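Local coordinates for protein ethylbenzene dehydrogenase beta-subunit (Aromatoleum aromaticum, PDB 2IVF) that carries three 4Fe-4S clusters and one 3Fe-4S cluster and, as a ferredoxin-like subunit, probably relays electrons within its three-chain complex, at residues L213-P216 / R217-G221; A223-C226 / N227-P231; V247-L250 / V251-K255; Y169-E172 / D173-I176; G325-L328 / M329-I333. One frame throughout, in Å; residues are numbered along the deposited sequence.

Contact 1 of 5, residues L213-P216 / R217-G221. With SF4 (iron/sulfur cluster), chain U.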
# COMPACT_ATOMS: atom_id res chain seq x y z
N LEU B 213 -18.42 -15.60 -9.20
CA LEU B 213 -19.18 -14.49 -8.66
C LEU B 213 -19.50 -14.70 -7.17
O LEU B 213 -20.57 -14.33 -6.71
CB LEU B 213 -20.44 -14.17 -9.47
CG LEU B 213 -20.53 -12.72 -9.94
CD1 LEU B 213 -21.77 -12.53 -10.82
CD2 LEU B 213 -20.50 -11.71 -8.77
N CYS B 214 -18.51 -15.22 -6.42
CA CYS B 214 -18.70 -15.51 -5.00
C CYS B 214 -20.05 -16.14 -4.68
O CYS B 214 -20.68 -15.75 -3.72
CB CYS B 214 -18.61 -14.23 -4.21
SG CYS B 214 -16.96 -13.58 -4.06
N TYR B 215 -20.51 -17.11 -5.49
CA TYR B 215 -21.86 -17.54 -5.30
C TYR B 215 -22.17 -18.06 -3.89
O TYR B 215 -23.31 -17.93 -3.46
CB TYR B 215 -22.33 -18.56 -6.36
CG TYR B 215 -21.62 -19.90 -6.35
CD1 TYR B 215 -22.00 -20.91 -5.46
CD2 TYR B 215 -20.60 -20.19 -7.25
CE1 TYR B 215 -21.37 -22.14 -5.45
CE2 TYR B 215 -19.94 -21.46 -7.25
CZ TYR B 215 -20.34 -22.42 -6.34
OH TYR B 215 -19.74 -23.67 -6.30
N PRO B 216 -21.19 -18.68 -3.21
CA PRO B 216 -21.48 -19.08 -1.81
C PRO B 216 -21.91 -17.88 -0.93
O PRO B 216 -22.73 -18.00 -0.01
CB PRO B 216 -20.13 -19.61 -1.35
CG PRO B 216 -19.53 -20.16 -2.59
CD PRO B 216 -19.81 -19.08 -3.56
N ARG B 217 -21.37 -16.72 -1.24
CA ARG B 217 -21.70 -15.50 -0.48
C ARG B 217 -23.00 -14.88 -0.97
O ARG B 217 -23.90 -14.60 -0.17
CB ARG B 217 -20.60 -14.46 -0.65
CG ARG B 217 -19.36 -14.79 0.13
CD ARG B 217 -18.23 -13.93 -0.28
NE ARG B 217 -18.41 -12.47 -0.06
CZ ARG B 217 -17.81 -11.74 0.90
NH1 ARG B 217 -16.98 -12.29 1.76
NH2 ARG B 217 -18.00 -10.43 0.99
N ILE B 218 -23.12 -14.73 -2.29
CA ILE B 218 -24.28 -14.10 -2.85
C ILE B 218 -25.58 -14.91 -2.58
O ILE B 218 -26.62 -14.34 -2.37
CB ILE B 218 -24.08 -13.67 -4.33
CG1 ILE B 218 -24.27 -14.81 -5.23
CG2 ILE B 218 -22.76 -12.82 -4.58
CD1 ILE B 218 -25.74 -14.92 -5.62
N GLU B 219 -25.51 -16.23 -2.54
CA GLU B 219 -26.69 -17.03 -2.21
C GLU B 219 -27.18 -16.88 -0.75
O GLU B 219 -28.30 -17.28 -0.42
CB GLU B 219 -26.44 -18.48 -2.55
CG GLU B 219 -25.50 -19.16 -1.63
CD GLU B 219 -25.09 -20.55 -2.14
OE1 GLU B 219 -25.49 -20.92 -3.28
OE2 GLU B 219 -24.37 -21.23 -1.38
N LYS B 220 -26.33 -16.33 0.11
CA LYS B 220 -26.68 -15.87 1.44
C LYS B 220 -26.91 -14.35 1.52
O LYS B 220 -26.99 -13.81 2.61
CB LYS B 220 -25.54 -16.21 2.42
CG LYS B 220 -25.12 -17.69 2.49
CD LYS B 220 -26.29 -18.61 2.79
CE LYS B 220 -25.83 -20.07 2.89
NZ LYS B 220 -26.99 -20.90 3.22
N GLY B 221 -27.03 -13.67 0.39
CA GLY B 221 -27.34 -12.24 0.36
C GLY B 221 -26.15 -11.37 0.69
O GLY B 221 -26.31 -10.17 0.97
FE1 SF4 U . -15.30 -13.25 -8.74
FE2 SF4 U . -13.34 -13.33 -6.99
FE3 SF4 U . -14.80 -11.08 -7.26
FE4 SF4 U . -15.93 -13.21 -6.05
S1 SF4 U . -14.15 -11.99 -5.27
S2 SF4 U . -16.88 -11.97 -7.71
S3 SF4 U . -14.95 -14.97 -7.22
S4 SF4 U . -13.37 -12.06 -8.84

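Contact 2 of 5, residues A223-C226 / N227-P231. With SF4 (iron/sulfur cluster), chain U; SF4 (iron/sulfur cluster), chain T; GOL (glycerol), chain O.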
# COMPACT_ATOMS: atom_id res chain seq x y z
N ALA B 223 -22.71 -9.60 -0.50
CA ALA B 223 -22.10 -9.09 -1.74
C ALA B 223 -20.80 -9.84 -2.03
O ALA B 223 -20.13 -10.29 -1.10
CB ALA B 223 -21.85 -7.57 -1.59
N ASN B 224 -20.46 -9.98 -3.30
CA ASN B 224 -19.18 -10.58 -3.67
C ASN B 224 -18.04 -9.77 -3.11
O ASN B 224 -18.14 -8.56 -2.98
CB ASN B 224 -19.10 -10.72 -5.16
CG ASN B 224 -19.25 -9.41 -5.89
OD1 ASN B 224 -20.19 -8.67 -5.63
ND2 ASN B 224 -18.35 -9.13 -6.83
N ALA B 225 -16.94 -10.45 -2.79
CA ALA B 225 -15.89 -9.87 -1.96
C ALA B 225 -15.15 -8.71 -2.66
O ALA B 225 -14.75 -7.71 -2.02
CB ALA B 225 -14.90 -10.99 -1.56
N CYS B 226 -14.92 -8.85 -3.95
CA CYS B 226 -14.14 -7.82 -4.67
C CYS B 226 -14.90 -6.50 -4.77
O CYS B 226 -14.30 -5.43 -4.84
CB CYS B 226 -13.64 -8.35 -6.01
SG CYS B 226 -14.99 -8.81 -7.09
N ASN B 227 -16.23 -6.61 -4.81
CA ASN B 227 -17.10 -5.46 -4.74
C ASN B 227 -17.23 -4.91 -3.32
O ASN B 227 -17.16 -3.72 -3.13
CB ASN B 227 -18.46 -5.80 -5.30
CG ASN B 227 -18.47 -5.88 -6.79
OD1 ASN B 227 -17.57 -5.36 -7.48
ND2 ASN B 227 -19.55 -6.46 -7.34
N ARG B 228 -17.47 -5.79 -2.35
CA ARG B 228 -17.75 -5.36 -1.01
C ARG B 228 -16.50 -4.74 -0.39
O ARG B 228 -16.60 -3.73 0.25
CB ARG B 228 -18.24 -6.49 -0.12
CG ARG B 228 -18.73 -5.99 1.24
CD ARG B 228 -19.27 -7.14 2.12
NE ARG B 228 -19.62 -6.60 3.44
CZ ARG B 228 -18.72 -6.29 4.37
NH1 ARG B 228 -17.43 -6.54 4.16
NH2 ARG B 228 -19.11 -5.73 5.50
N GLN B 229 -15.34 -5.34 -0.64
CA GLN B 229 -14.09 -4.90 0.00
C GLN B 229 -13.32 -3.74 -0.62
O GLN B 229 -12.23 -3.38 -0.15
CB GLN B 229 -13.16 -6.09 0.20
CG GLN B 229 -13.77 -7.16 1.14
CD GLN B 229 -12.81 -8.23 1.56
OE1 GLN B 229 -13.04 -9.40 1.28
NE2 GLN B 229 -11.69 -7.85 2.20
N CYS B 230 -13.88 -3.11 -1.64
CA CYS B 230 -13.24 -2.07 -2.36
C CYS B 230 -13.32 -0.80 -1.51
O CYS B 230 -14.43 -0.25 -1.31
CB CYS B 230 -13.95 -1.83 -3.63
SG CYS B 230 -13.47 -0.33 -4.50
N PRO B 231 -12.18 -0.37 -1.00
CA PRO B 231 -12.18 0.85 -0.22
C PRO B 231 -12.44 2.11 -0.99
O PRO B 231 -12.78 3.12 -0.38
CB PRO B 231 -10.79 0.90 0.37
CG PRO B 231 -10.10 -0.33 -0.01
CD PRO B 231 -10.84 -0.97 -1.08
FE1 SF4 U . -15.30 -13.25 -8.74
FE2 SF4 U . -13.34 -13.33 -6.99
FE3 SF4 U . -14.80 -11.08 -7.26
FE4 SF4 U . -15.93 -13.21 -6.05
S1 SF4 U . -14.15 -11.99 -5.27
S2 SF4 U . -16.88 -11.97 -7.71
S3 SF4 U . -14.95 -14.97 -7.22
S4 SF4 U . -13.37 -12.06 -8.84
FE1 SF4 T . -9.80 -0.11 -7.54
FE2 SF4 T . -9.93 -2.67 -6.57
FE3 SF4 T . -11.45 -0.70 -5.55
FE4 SF4 T . -8.80 -0.65 -4.99
S1 SF4 T . -10.27 -2.25 -4.35
S2 SF4 T . -10.12 1.11 -5.62
S3 SF4 T . -8.02 -1.46 -6.98
S4 SF4 T . -11.55 -1.54 -7.70
C1 GOL O . -22.68 -6.20 1.93
O1 GOL O . -22.95 -7.64 1.90
C2 GOL O . -22.48 -5.38 3.24
O2 GOL O . -23.44 -4.36 3.50
C3 GOL O . -22.54 -6.05 4.58
O3 GOL O . -22.14 -5.07 5.49

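Contact 3 of 5, residues V247-L250 / V251-K255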
# COMPACT_ATOMS: atom_id res chain seq x y z
N VAL B 247 -26.73 -0.42 -10.25
CA VAL B 247 -26.25 -0.97 -11.51
C VAL B 247 -27.27 -0.70 -12.63
O VAL B 247 -26.90 -0.31 -13.72
CB VAL B 247 -25.82 -2.47 -11.41
CG1 VAL B 247 -24.61 -2.61 -10.49
CG2 VAL B 247 -26.95 -3.36 -10.95
N HIS B 248 -28.54 -0.91 -12.38
CA HIS B 248 -29.52 -0.62 -13.40
C HIS B 248 -29.50 0.84 -13.80
O HIS B 248 -29.53 1.17 -15.00
CB HIS B 248 -30.92 -0.95 -12.94
CG HIS B 248 -31.91 -0.68 -13.99
ND1 HIS B 248 -32.24 -1.61 -14.94
CD2 HIS B 248 -32.62 0.44 -14.28
CE1 HIS B 248 -33.14 -1.09 -15.76
NE2 HIS B 248 -33.38 0.15 -15.39
N LYS B 249 -29.38 1.73 -12.81
CA LYS B 249 -29.41 3.19 -13.05
C LYS B 249 -28.21 3.70 -13.84
O LYS B 249 -28.34 4.59 -14.68
CB LYS B 249 -29.55 3.93 -11.73
CG LYS B 249 -30.94 3.80 -11.15
CD LYS B 249 -31.02 4.38 -9.74
CE LYS B 249 -32.38 4.06 -9.06
NZ LYS B 249 -32.28 4.44 -7.66
N LEU B 250 -27.07 3.12 -13.61
CA LEU B 250 -25.83 3.51 -14.31
C LEU B 250 -25.67 2.90 -15.68
O LEU B 250 -25.20 3.59 -16.61
CB LEU B 250 -24.63 3.18 -13.45
CG LEU B 250 -24.56 3.92 -12.10
CD1 LEU B 250 -23.43 3.41 -11.28
CD2 LEU B 250 -24.49 5.50 -12.21
N VAL B 251 -26.13 1.64 -15.85
CA VAL B 251 -25.95 0.89 -17.13
C VAL B 251 -27.10 1.19 -18.07
O VAL B 251 -26.89 1.47 -19.26
CB VAL B 251 -25.84 -0.65 -16.88
CG1 VAL B 251 -25.78 -1.50 -18.20
CG2 VAL B 251 -24.64 -1.00 -16.01
N LYS B 252 -28.32 1.15 -17.52
CA LYS B 252 -29.51 1.21 -18.34
C LYS B 252 -30.16 2.57 -18.42
O LYS B 252 -30.69 2.92 -19.47
CB LYS B 252 -30.56 0.20 -17.86
CG LYS B 252 -30.13 -1.25 -17.87
CD LYS B 252 -29.66 -1.74 -19.22
CE LYS B 252 -30.77 -1.81 -20.20
NZ LYS B 252 -30.28 -2.57 -21.40
N LYS B 253 -30.17 3.33 -17.34
CA LYS B 253 -30.90 4.61 -17.30
C LYS B 253 -29.97 5.75 -17.77
O LYS B 253 -30.20 6.36 -18.81
CB LYS B 253 -31.45 4.85 -15.90
CG LYS B 253 -32.22 6.21 -15.63
CD LYS B 253 -32.61 6.28 -14.12
CE LYS B 253 -33.32 7.53 -13.72
NZ LYS B 253 -33.57 7.58 -12.24
N TRP B 254 -28.93 6.01 -17.01
CA TRP B 254 -27.96 7.03 -17.36
C TRP B 254 -27.04 6.58 -18.47
O TRP B 254 -26.45 7.42 -19.17
CB TRP B 254 -27.13 7.41 -16.13
CG TRP B 254 -27.90 8.27 -15.23
CD1 TRP B 254 -28.66 7.86 -14.18
CD2 TRP B 254 -28.03 9.70 -15.30
NE1 TRP B 254 -29.27 8.95 -13.61
CE2 TRP B 254 -28.90 10.09 -14.28
CE3 TRP B 254 -27.51 10.68 -16.15
CZ2 TRP B 254 -29.25 11.44 -14.05
CZ3 TRP B 254 -27.83 12.02 -15.92
CH2 TRP B 254 -28.71 12.39 -14.89
N LYS B 255 -26.84 5.27 -18.57
CA LYS B 255 -25.98 4.63 -19.57
C LYS B 255 -24.57 5.20 -19.54
O LYS B 255 -24.01 5.52 -20.57
CB LYS B 255 -26.57 4.75 -20.97
CG LYS B 255 -28.06 4.44 -21.04
CD LYS B 255 -28.63 4.37 -22.45
CE LYS B 255 -30.14 4.01 -22.42
NZ LYS B 255 -31.15 5.07 -21.88

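Contact 4 of 5, residues Y169-E172 / D173-I176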
# COMPACT_ATOMS: atom_id res chain seq x y z
N TYR B 169 -21.37 -23.91 -17.68
CA TYR B 169 -22.77 -23.55 -17.77
C TYR B 169 -23.03 -22.18 -17.20
O TYR B 169 -22.19 -21.62 -16.48
CB TYR B 169 -23.66 -24.56 -17.06
CG TYR B 169 -23.41 -24.69 -15.59
CD1 TYR B 169 -22.34 -25.46 -15.11
CD2 TYR B 169 -24.22 -24.05 -14.66
CE1 TYR B 169 -22.12 -25.60 -13.77
CE2 TYR B 169 -24.00 -24.19 -13.31
CZ TYR B 169 -22.95 -24.96 -12.86
OH TYR B 169 -22.72 -25.10 -11.51
N LYS B 170 -24.18 -21.63 -17.57
CA LYS B 170 -24.57 -20.30 -17.12
C LYS B 170 -25.83 -20.49 -16.33
O LYS B 170 -26.81 -21.02 -16.85
CB LYS B 170 -24.86 -19.40 -18.31
CG LYS B 170 -25.10 -17.94 -17.94
CD LYS B 170 -25.17 -17.08 -19.22
CE LYS B 170 -25.60 -15.62 -18.90
NZ LYS B 170 -24.60 -14.87 -18.08
N ARG B 171 -25.78 -20.11 -15.07
CA ARG B 171 -26.93 -20.23 -14.19
C ARG B 171 -28.07 -19.41 -14.73
O ARG B 171 -27.90 -18.25 -15.09
CB ARG B 171 -26.55 -19.77 -12.82
CG ARG B 171 -25.81 -20.81 -11.98
CD ARG B 171 -26.13 -20.61 -10.53
NE ARG B 171 -27.54 -20.93 -10.27
CZ ARG B 171 -27.98 -22.04 -9.69
NH1 ARG B 171 -27.14 -22.99 -9.31
NH2 ARG B 171 -29.29 -22.21 -9.52
N GLU B 172 -29.25 -20.02 -14.85
CA GLU B 172 -30.39 -19.27 -15.34
C GLU B 172 -30.94 -18.30 -14.29
O GLU B 172 -31.58 -17.33 -14.64
CB GLU B 172 -31.49 -20.19 -15.86
CG GLU B 172 -31.10 -21.05 -17.08
CD GLU B 172 -30.90 -20.24 -18.36
OE1 GLU B 172 -31.72 -20.42 -19.31
OE2 GLU B 172 -29.94 -19.42 -18.42
N ASP B 173 -30.68 -18.54 -13.01
CA ASP B 173 -31.30 -17.73 -11.99
C ASP B 173 -30.59 -16.35 -11.85
O ASP B 173 -31.24 -15.34 -11.59
CB ASP B 173 -31.41 -18.53 -10.67
CG ASP B 173 -30.06 -18.82 -10.04
OD1 ASP B 173 -29.09 -19.00 -10.81
OD2 ASP B 173 -29.96 -18.90 -8.78
N ASN B 174 -29.28 -16.32 -12.07
CA ASN B 174 -28.49 -15.11 -11.85
C ASN B 174 -27.39 -14.79 -12.88
O ASN B 174 -26.63 -13.80 -12.72
CB ASN B 174 -27.89 -15.18 -10.45
CG ASN B 174 -27.09 -16.47 -10.22
OD1 ASN B 174 -26.53 -17.04 -11.15
ND2 ASN B 174 -27.07 -16.93 -8.97
N GLY B 175 -27.30 -15.62 -13.91
CA GLY B 175 -26.37 -15.45 -15.03
C GLY B 175 -24.93 -15.78 -14.72
O GLY B 175 -24.06 -15.50 -15.53
N ILE B 176 -24.67 -16.40 -13.57
CA ILE B 176 -23.31 -16.78 -13.22
C ILE B 176 -22.85 -17.94 -14.08
O ILE B 176 -23.58 -18.96 -14.25
CB ILE B 176 -23.19 -17.15 -11.73
CG1 ILE B 176 -23.53 -15.92 -10.85
CG2 ILE B 176 -21.76 -17.62 -11.39
CD1 ILE B 176 -23.62 -16.24 -9.32

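Contact 5 of 5, residues G325-L328 / M329-I333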
# COMPACT_ATOMS: atom_id res chain seq x y z
N GLY B 325 -28.18 19.86 -8.07
CA GLY B 325 -28.25 18.41 -7.79
C GLY B 325 -28.01 17.54 -9.03
O GLY B 325 -27.99 18.02 -10.17
N SER B 326 -27.83 16.25 -8.80
CA SER B 326 -27.71 15.29 -9.87
C SER B 326 -27.89 13.91 -9.32
O SER B 326 -27.12 13.47 -8.48
CB SER B 326 -26.33 15.41 -10.55
OG SER B 326 -26.10 14.31 -11.39
N GLU B 327 -28.90 13.19 -9.79
CA GLU B 327 -29.01 11.78 -9.43
C GLU B 327 -27.77 11.01 -9.76
O GLU B 327 -27.36 10.10 -9.02
CB GLU B 327 -30.20 11.12 -10.12
CG GLU B 327 -30.29 9.64 -9.82
CD GLU B 327 -31.36 8.91 -10.63
OE1 GLU B 327 -31.52 9.21 -11.81
OE2 GLU B 327 -32.03 8.03 -10.04
N LEU B 328 -27.13 11.38 -10.87
CA LEU B 328 -26.00 10.63 -11.34
C LEU B 328 -24.87 10.79 -10.38
O LEU B 328 -24.25 9.81 -9.98
CB LEU B 328 -25.52 11.07 -12.74
CG LEU B 328 -24.28 10.31 -13.22
CD1 LEU B 328 -24.51 8.76 -13.30
CD2 LEU B 328 -23.81 10.83 -14.55
N MET B 329 -24.58 12.02 -9.99
CA MET B 329 -23.54 12.23 -9.02
C MET B 329 -23.88 11.61 -7.67
O MET B 329 -23.00 11.13 -7.01
CB MET B 329 -23.18 13.69 -8.91
CG MET B 329 -22.64 14.21 -10.25
SD MET B 329 -20.97 13.59 -10.58
CE MET B 329 -21.10 12.96 -12.27
N ASP B 330 -25.15 11.60 -7.30
CA ASP B 330 -25.56 10.98 -6.05
C ASP B 330 -25.23 9.49 -6.08
O ASP B 330 -24.73 8.91 -5.11
CB ASP B 330 -27.06 11.15 -5.86
CG ASP B 330 -27.49 12.56 -5.45
OD1 ASP B 330 -26.67 13.37 -4.99
OD2 ASP B 330 -28.70 12.84 -5.52
N LEU B 331 -25.52 8.86 -7.23
CA LEU B 331 -25.28 7.44 -7.47
C LEU B 331 -23.80 7.13 -7.46
O LEU B 331 -23.37 6.13 -6.89
CB LEU B 331 -25.88 6.99 -8.80
CG LEU B 331 -27.39 6.98 -8.87
CD1 LEU B 331 -27.84 6.72 -10.31
CD2 LEU B 331 -27.93 5.92 -7.90
N LEU B 332 -22.99 8.00 -8.08
CA LEU B 332 -21.63 7.69 -8.24
C LEU B 332 -20.87 7.97 -6.94
O LEU B 332 -19.88 7.34 -6.68
CB LEU B 332 -21.01 8.48 -9.40
CG LEU B 332 -21.46 8.12 -10.81
CD1 LEU B 332 -20.80 9.11 -11.83
CD2 LEU B 332 -21.21 6.64 -11.21
N ILE B 333 -21.34 8.92 -6.16
CA ILE B 333 -20.76 9.21 -4.87
C ILE B 333 -21.19 8.12 -3.88
O ILE B 333 -20.35 7.62 -3.15
CB ILE B 333 -21.22 10.59 -4.36
CG1 ILE B 333 -20.50 11.67 -5.15
CG2 ILE B 333 -21.06 10.74 -2.83
CD1 ILE B 333 -21.08 13.02 -5.06
O HOH W 1 -28.40 15.76 -5.99

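Contact 1 of 5, residues L213-P216 / R217-G221
Cys-214 O takes two backbone N-H groups in the first turn of helix 215-218. Ile-218 N lies 3.0 Å from Cys-214 O with a nearly straight approach (167°), while Arg-217 N, 2.8 Å from the same Cys-214 O, comes from above the carbonyl plane. Around this oxygen the packing is tight. Ile-218 points CG1 between its backbone N and carbonyl carbon (chi1 81°), laying it 3.6 Å from Tyr-215 CA, and the other branch brings Ile-218 CG2 to 3.4 Å from Leu-213 O. Pro-216 O is buried without a polar partner. The far side is looser and partly exposed: the end of Lys-220 leads away from residues 213-216, and Glu-219, its CG 3.1 Å from Tyr-215 O, lies alongside Tyr-215, with Glu-219 OE1 at the ring edge 4.1 Å from Tyr-215 CD1. Its charge, like that of Arg-217, is met by the alpha-subunit, through Arg-69 and Glu-107 of that chain respectively. Gly-221 closes the helix as the C-prime residue of a Schellman motif. Cys-214 SG binds cluster iron FE4 at 2.3 Å, flanked by the Arg-217 CD methylene; since Cys-214 sits at the N-cap, the helix dipole would probably offset some of the cluster's negative charge.

Contact 2 of 5, residues A223-C226 / N227-P231
Asn-227 crosses the side chain of Asn-224 with the two amide planes 84° apart, almost perpendicular. Asn-227 ND2 is 2.9 Å from Asn-224 OD1, but the N-H is bent to 129°, so this bond is weak; the Asn-227 amide is held mainly by Arg-235 at OD1, with Thr-21 as a second partner of ND2. Asn-224 turns its CG between backbone N and carbonyl carbon (chi1 58°), which leaves its ND2 3.3 Å from the cluster sulfur S2. Ala-225, in the first turn, passes its carbonyl to Gln-229, with Gln-229 N 2.8 Å from Ala-225 O, while its methyl CB lies 3.7 Å from Gln-229 OE1 and 3.9 Å from cluster sulfur S1. Cys-226 follows, its SG 2.3 Å from iron FE3 of that cluster. The chain leaves the helix at Gln-229 and reaches a second cysteine, Cys-230, whose SG sits 2.3 Å from iron FE3 of a different cluster: the C-x-x-x-C-P pattern of ferredoxin-type dicluster domains, whose last cysteine, before the proline, serves the other cluster. Cys-226 O is buried without a polar partner and packs against the Cys-230 CB. Arg-228 leads away, its NH1 bonded to Glu-107 of the alpha-subunit and its NH2 hydrogen-bonded to O3 of a glycerol, probably from the crystallisation liquor.

Contact 3 of 5, residues V247-L250 / V251-K255
The imidazole of His-248 has one face covered by the start of the Lys-252 side chain, one helical turn on. Lys-252 CB stands 3.7 Å from the centroid of the His-248 ring and 17° off its normal, a CH-pi contact, with the two side chains crossing at about a right angle. With CG anti to the backbone N (chi1 -179°), the His-248 ring leans toward the next turn, and its ND1 is bonded to Leu-240 O. Beyond CG, Lys-252 bends twice and leads away to solvent. The backbone shows how the helix changes. Val-251 N to Val-247 O (3.0 Å) is an ordinary alpha-helical bond, but His-248 O accepts both Lys-252 N at 2.8 Å and Lys-253 N at 3.2 Å, and Trp-254 N reaches Lys-249 O at 2.8 Å along an almost straight line (172°). Bonds to the fifth residue mark a pi-type turn in the last part of helix 246-253. In this wider turn the Trp-254 indole has its edge at Lys-249 O, with Trp-254 CD1 3.3 Å from that oxygen. The Trp-254 NE1 and Lys-253 NZ both go to Glu-327 of helix 327-333. The Lys-249 and Lys-253 chains come within 4.2 Å, CG of the first to CD of the second. Leu-250 points instead into the interior, against Val-22 of strand 19-24 and against helix 327-333.

Contact 4 of 5, residues Y169-E172 / D173-I176
Arg-171 N and Ile-176 O make a short, nearly straight backbone bond of 2.6 Å (174°), the first of several that close this turn. In return, Gly-175 N reaches Arg-171 O at 2.9 Å, from above the carbonyl plane. A CA-H...O contact also brings Lys-170 CA to 3.3 Å from Ile-176 O. The Gly-175 carbonyl is taken by a side chain: Lys-170 NZ lies 2.7 Å from Gly-175 O, in the carbonyl plane on a lone pair. That ammonium has further acceptors in Cys-154 O and Gln-18 OE1. Asn-174 OD1 accepts Ile-176 N at 3.1 Å, an Asx turn; Asn-174 OD1 also lies 3.2 Å from Arg-171 CB. The guanidinium of Arg-171 makes a salt bridge edge-on: Asp-173 OD1 is 2.5 Å from Arg-171 NE, in the guanidinium plane but met from above the carboxylate plane, the two groups tilted 62° apart. Arg-171 NH1 continues to Glu-65 of the alpha-subunit. The segments form the turn of the hairpin between strands 168-170 and 177-179. Its inner face packs on the core, Ile-176 resting against Tyr-215 of helix 215-218 and Leu-19 of strand 19-24, with Asn-174 on Ile-218.

Contact 5 of 5, residues G325-L328 / M329-I333
Leu-328 packs against Leu-332 and Met-329. Its CB lies close to the following amide, at 3.1 Å from Met-329 N. With CG anti to the backbone N (chi1 178°), the branch point Leu-328 CG sits 3.9 Å from Leu-332 CD1, and the two side chains cross at a slant, Leu-328 CD1 4.0 Å from Leu-332 CG. The other methyl, Leu-328 CD2, turns to the Met-329 tip at 4.1 Å from Met-329 CE. Beyond these neighbours, Leu-328 is covered by Leu-250 of helix 246-253, by Trp-254 and by Glu-316, while Met-329 and Leu-332 pack on Tyr-273 of the alpha-subunit. The other flank is more exposed at Glu-327 and Asp-330. Glu-327 lies across the buried Leu-331, with Glu-327 CG 3.8 Å from Leu-331 CD1, and its carboxylate is the polar tie to Lys-253 of helix 246-253. At the start of the helix, Met-329 N approaches Ser-326 OG at 3.1 Å in an almost straight line (173°), and Leu-328 N adds a weaker bond to the same oxygen, which also has a hydrogen bond with Glu-316. A water links Ser-326 N to the Asp-330 carboxylate, accepting from Ser-326 N at 2.9 Å and donating to Asp-330 OD2 at 3.0 Å. This is the arrangement of an N-capped alpha-helix: serine receives the first-turn amides, and Leu-328, Leu-331 and Leu-332 are buried.

Contacts 1 and 2 are buried and share one 4Fe-4S cluster, contact 2 also reaching a second one; Cys-214 and Cys-226 bind iron near helix starts, Cys-230 just past a helix end, and Arg-217 NE bonds Ala-223 O just ahead of the second helix. Contact 4, the hairpin turn, touches contact 1 through Ile-176 and Asn-174 and is held by backbone bonds, side-chain-to-backbone bonds and a salt bridge. Contacts 3 and 5 stand apart from the clusters and pack together: Leu-250 CD2 is 3.4 Å from Leu-328 CD1, and polar bonds at the rim join the two helices. Contact 3 is the more exposed of these two, contact 5 largely buried and apolar.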